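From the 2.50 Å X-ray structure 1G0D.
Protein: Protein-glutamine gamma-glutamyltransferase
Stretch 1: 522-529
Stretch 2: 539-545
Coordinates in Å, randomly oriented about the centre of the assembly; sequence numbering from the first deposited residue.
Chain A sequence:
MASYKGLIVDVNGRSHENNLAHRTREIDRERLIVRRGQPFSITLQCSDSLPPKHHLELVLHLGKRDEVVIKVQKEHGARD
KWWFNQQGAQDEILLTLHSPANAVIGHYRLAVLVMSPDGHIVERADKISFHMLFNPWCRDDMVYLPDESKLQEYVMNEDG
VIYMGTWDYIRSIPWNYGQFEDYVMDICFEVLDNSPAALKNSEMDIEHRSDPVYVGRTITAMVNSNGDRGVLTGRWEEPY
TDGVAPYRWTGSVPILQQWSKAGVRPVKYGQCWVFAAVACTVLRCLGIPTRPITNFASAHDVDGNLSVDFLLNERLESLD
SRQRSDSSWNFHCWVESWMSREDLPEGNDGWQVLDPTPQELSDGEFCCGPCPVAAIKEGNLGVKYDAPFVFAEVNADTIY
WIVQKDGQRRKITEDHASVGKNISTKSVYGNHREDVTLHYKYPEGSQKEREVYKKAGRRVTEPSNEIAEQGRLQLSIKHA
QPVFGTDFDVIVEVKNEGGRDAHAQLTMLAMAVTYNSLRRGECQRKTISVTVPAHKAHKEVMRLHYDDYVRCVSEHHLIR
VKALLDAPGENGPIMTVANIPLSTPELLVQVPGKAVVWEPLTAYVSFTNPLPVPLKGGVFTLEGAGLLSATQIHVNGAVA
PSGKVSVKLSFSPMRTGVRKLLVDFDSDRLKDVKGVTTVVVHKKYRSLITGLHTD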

# COMPACT_ATOMS: atom_id res chain seq x y z
N GLU A 522 5.48 -20.35 22.63
CA GLU A 522 6.16 -19.85 23.83
C GLU A 522 7.50 -20.58 23.99
O GLU A 522 7.60 -21.55 24.74
N CYS A 523 8.54 -20.12 23.29
CA CYS A 523 9.84 -20.79 23.36
C CYS A 523 10.73 -20.52 24.58
O CYS A 523 11.96 -20.55 24.44
N GLN A 524 10.11 -20.24 25.73
CA GLN A 524 10.78 -20.06 27.02
C GLN A 524 10.41 -18.90 27.91
O GLN A 524 10.30 -17.77 27.47
N ARG A 525 10.27 -19.22 29.19
CA ARG A 525 9.89 -18.30 30.25
C ARG A 525 10.91 -18.41 31.40
O ARG A 525 11.74 -19.32 31.41
N LYS A 526 10.86 -17.51 32.39
CA LYS A 526 11.84 -17.56 33.48
C LYS A 526 11.57 -16.45 34.48
O LYS A 526 11.38 -15.31 34.09
N THR A 527 11.53 -16.79 35.76
CA THR A 527 11.30 -15.77 36.78
C THR A 527 12.47 -15.73 37.73
O THR A 527 12.93 -16.76 38.20
N ILE A 528 12.96 -14.53 38.02
CA ILE A 528 14.10 -14.36 38.89
C ILE A 528 13.73 -13.44 40.01
O ILE A 528 12.77 -12.68 39.92
N SER A 529 14.50 -13.52 41.08
CA SER A 529 14.29 -12.63 42.21
C SER A 529 15.47 -11.70 42.11
O SER A 529 16.62 -12.11 41.93
N LYS A 539 21.38 -6.51 35.16
CA LYS A 539 21.19 -7.03 33.82
C LYS A 539 21.07 -8.55 33.79
O LYS A 539 21.99 -9.26 34.19
N GLU A 540 19.93 -9.05 33.32
CA GLU A 540 19.70 -10.48 33.20
C GLU A 540 19.66 -10.82 31.73
O GLU A 540 19.24 -10.01 30.90
N VAL A 541 20.11 -12.02 31.41
CA VAL A 541 20.14 -12.48 30.03
C VAL A 541 19.24 -13.69 29.76
O VAL A 541 19.02 -14.55 30.62
N MET A 542 18.70 -13.74 28.56
CA MET A 542 17.86 -14.84 28.16
C MET A 542 18.44 -15.30 26.85
O MET A 542 18.51 -14.54 25.91
N ARG A 543 18.88 -16.55 26.80
CA ARG A 543 19.45 -17.03 25.56
C ARG A 543 18.48 -17.83 24.77
O ARG A 543 18.04 -18.89 25.20
N LEU A 544 18.12 -17.30 23.60
CA LEU A 544 17.21 -17.96 22.68
C LEU A 544 18.09 -18.75 21.70
O LEU A 544 19.14 -18.26 21.30
N HIS A 545 17.65 -19.97 21.34
CA HIS A 545 18.41 -20.86 20.45
C HIS A 545 17.66 -21.26 19.20
O HIS A 545 16.46 -21.48 19.22

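Side-chain packing between residues 522-529 and 539-545 of this transglutaminase chain. Strands 525-529 and 539-544 run nearly antiparallel (164° between their directions), but their axes come no closer than 9.4 Å. The nearest CA pairs are C523 CA with L544 CA at 7.9 Å, K526 CA with M542 CA at 8.5 Å and I528 CA with E540 CA at 8.9 Å. At that spacing no backbone-to-backbone hydrogen bonds join them; side chains bridge the gap, and together the two stretches bury 352 Å². In the first strand the CA-to-CB bonds alternate: K526 and I528 point toward the second stretch, R525 and T527 away from it, and both of the latter find polar partners elsewhere in the structure. C523 and Q524, just before the strand, also point toward it.

K526 is the longest reach. Its chi1 to chi3 are all t (174°, -175°, -177°), so the chain is fully extended, and only chi4, at -132°, leaves the wells. This carries NZ across the gap to two acceptors: a salt bridge from K526 NZ to E540 OE2 at 2.9 Å and a hydrogen bond from K526 NZ to the backbone V541 O at 3.2 Å. E540 meets it with a bent side chain, chi1 off-well at -95° and chi2 m at -88°. The same carboxylate lies beside I528, where I528 CG1 is 3.3 Å from E540 OE2, a tight nonpolar-to-polar contact. I528 has an off-well chi1 of -123° and chi2 p.

Q524 has the largest area covered by the other stretch, 83 Å². Its backbone has a positive phi of 134°, and its chi1 of 96° lies between wells, while chi2 is t and extends the amide toward M542, R543 and L544. Q524 NE2 donates to C523 O within its own stretch at 3.1 Å and makes a weak hydrogen bond to R543 O at 3.4 Å, with an angle of 141°. The amide also has close carbon neighbours: Q524 OE1 sits 3.3 Å from M542 CG, and Q524 NE2 sits 3.2 Å from L544 CD1.

M542 and L544, both buried, leave the backbone sideways. M542 is t at chi1 and chi2, then turns sharply at chi3 (0°), with CE eclipsing CB, an off-well and normally unfavourable torsion. L544 is m at both angles, and the end of its side chain comes nearer the first stretch, placing L544 CD1 4.1 Å from C523 O as well as against the Q524 amide. V541 (chi1 t) and R543 (chi1 to chi3 t) point away; their backbone carbonyls, rather than their side chains, serve the contact.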

# COMPACT_ATOMS: atom_id res chain seq x y z
CB GLU A 522 5.27 -20.09 25.06
CG GLU A 522 5.98 -20.10 26.42
CD GLU A 522 6.32 -18.71 26.94
OE1 GLU A 522 5.39 -17.88 27.14
OE2 GLU A 522 7.52 -18.46 27.16
CB CYS A 523 10.65 -20.57 22.07
SG CYS A 523 10.55 -18.95 21.39
CB GLN A 524 12.29 -20.13 26.89
CG GLN A 524 13.01 -18.83 26.78
CD GLN A 524 14.48 -19.08 26.53
OE1 GLN A 524 15.33 -18.67 27.34
NE2 GLN A 524 14.80 -19.77 25.43
CB ARG A 525 8.49 -18.69 30.69
CG ARG A 525 7.92 -17.92 31.82
CD ARG A 525 6.72 -18.67 32.34
NE ARG A 525 5.58 -18.53 31.45
CZ ARG A 525 4.54 -17.76 31.71
NH1 ARG A 525 3.54 -17.69 30.84
NH2 ARG A 525 4.50 -17.05 32.84
CB LYS A 526 13.24 -17.38 32.87
CG LYS A 526 14.43 -17.25 33.80
CD LYS A 526 15.67 -16.95 32.93
CE LYS A 526 16.98 -16.85 33.71
NZ LYS A 526 17.75 -15.62 33.30
CB THR A 527 10.05 -16.03 37.59
OG1 THR A 527 8.91 -15.66 36.81
CG2 THR A 527 10.06 -15.21 38.86
CB ILE A 528 15.29 -13.74 38.12
CG1 ILE A 528 16.50 -14.66 38.25
CG2 ILE A 528 15.63 -12.34 38.65
CD1 ILE A 528 16.29 -16.05 37.68
CB SER A 529 14.29 -13.38 43.53
OG SER A 529 12.95 -13.58 43.96
CB LYS A 539 22.34 -6.63 32.91
CG LYS A 539 22.44 -5.14 32.63
CD LYS A 539 23.29 -4.92 31.38
CE LYS A 539 24.03 -3.58 31.39
NZ LYS A 539 25.07 -3.50 30.31
CB GLU A 540 18.37 -10.88 33.84
CG GLU A 540 18.50 -11.36 35.27
CD GLU A 540 18.78 -12.84 35.37
OE1 GLU A 540 19.98 -13.20 35.39
OE2 GLU A 540 17.82 -13.63 35.42
CB VAL A 541 21.59 -12.85 29.63
CG1 VAL A 541 21.61 -13.50 28.27
CG2 VAL A 541 22.45 -11.60 29.65
CB MET A 542 16.43 -14.36 27.95
CG MET A 542 15.47 -15.42 27.41
SD MET A 542 13.75 -14.84 27.51
CE MET A 542 13.98 -13.18 28.26
CB ARG A 543 20.68 -17.88 25.83
CG ARG A 543 21.31 -18.44 24.57
CD ARG A 543 22.80 -18.68 24.77
NE ARG A 543 23.44 -19.12 23.53
CZ ARG A 543 24.12 -18.31 22.72
NH1 ARG A 543 24.26 -17.02 23.01
NH2 ARG A 543 24.68 -18.80 21.61
CB LEU A 544 16.38 -16.90 21.96
CG LEU A 544 15.15 -16.32 22.67
CD1 LEU A 544 14.34 -17.40 23.34
CD2 LEU A 544 15.60 -15.33 23.67
CB HIS A 545 18.78 -22.16 21.15
CG HIS A 545 19.56 -21.95 22.40
ND1 HIS A 545 18.97 -21.72 23.62
CD2 HIS A 545 20.90 -21.96 22.62
CE1 HIS A 545 19.90 -21.59 24.54
NE2 HIS A 545 21.08 -21.74 23.96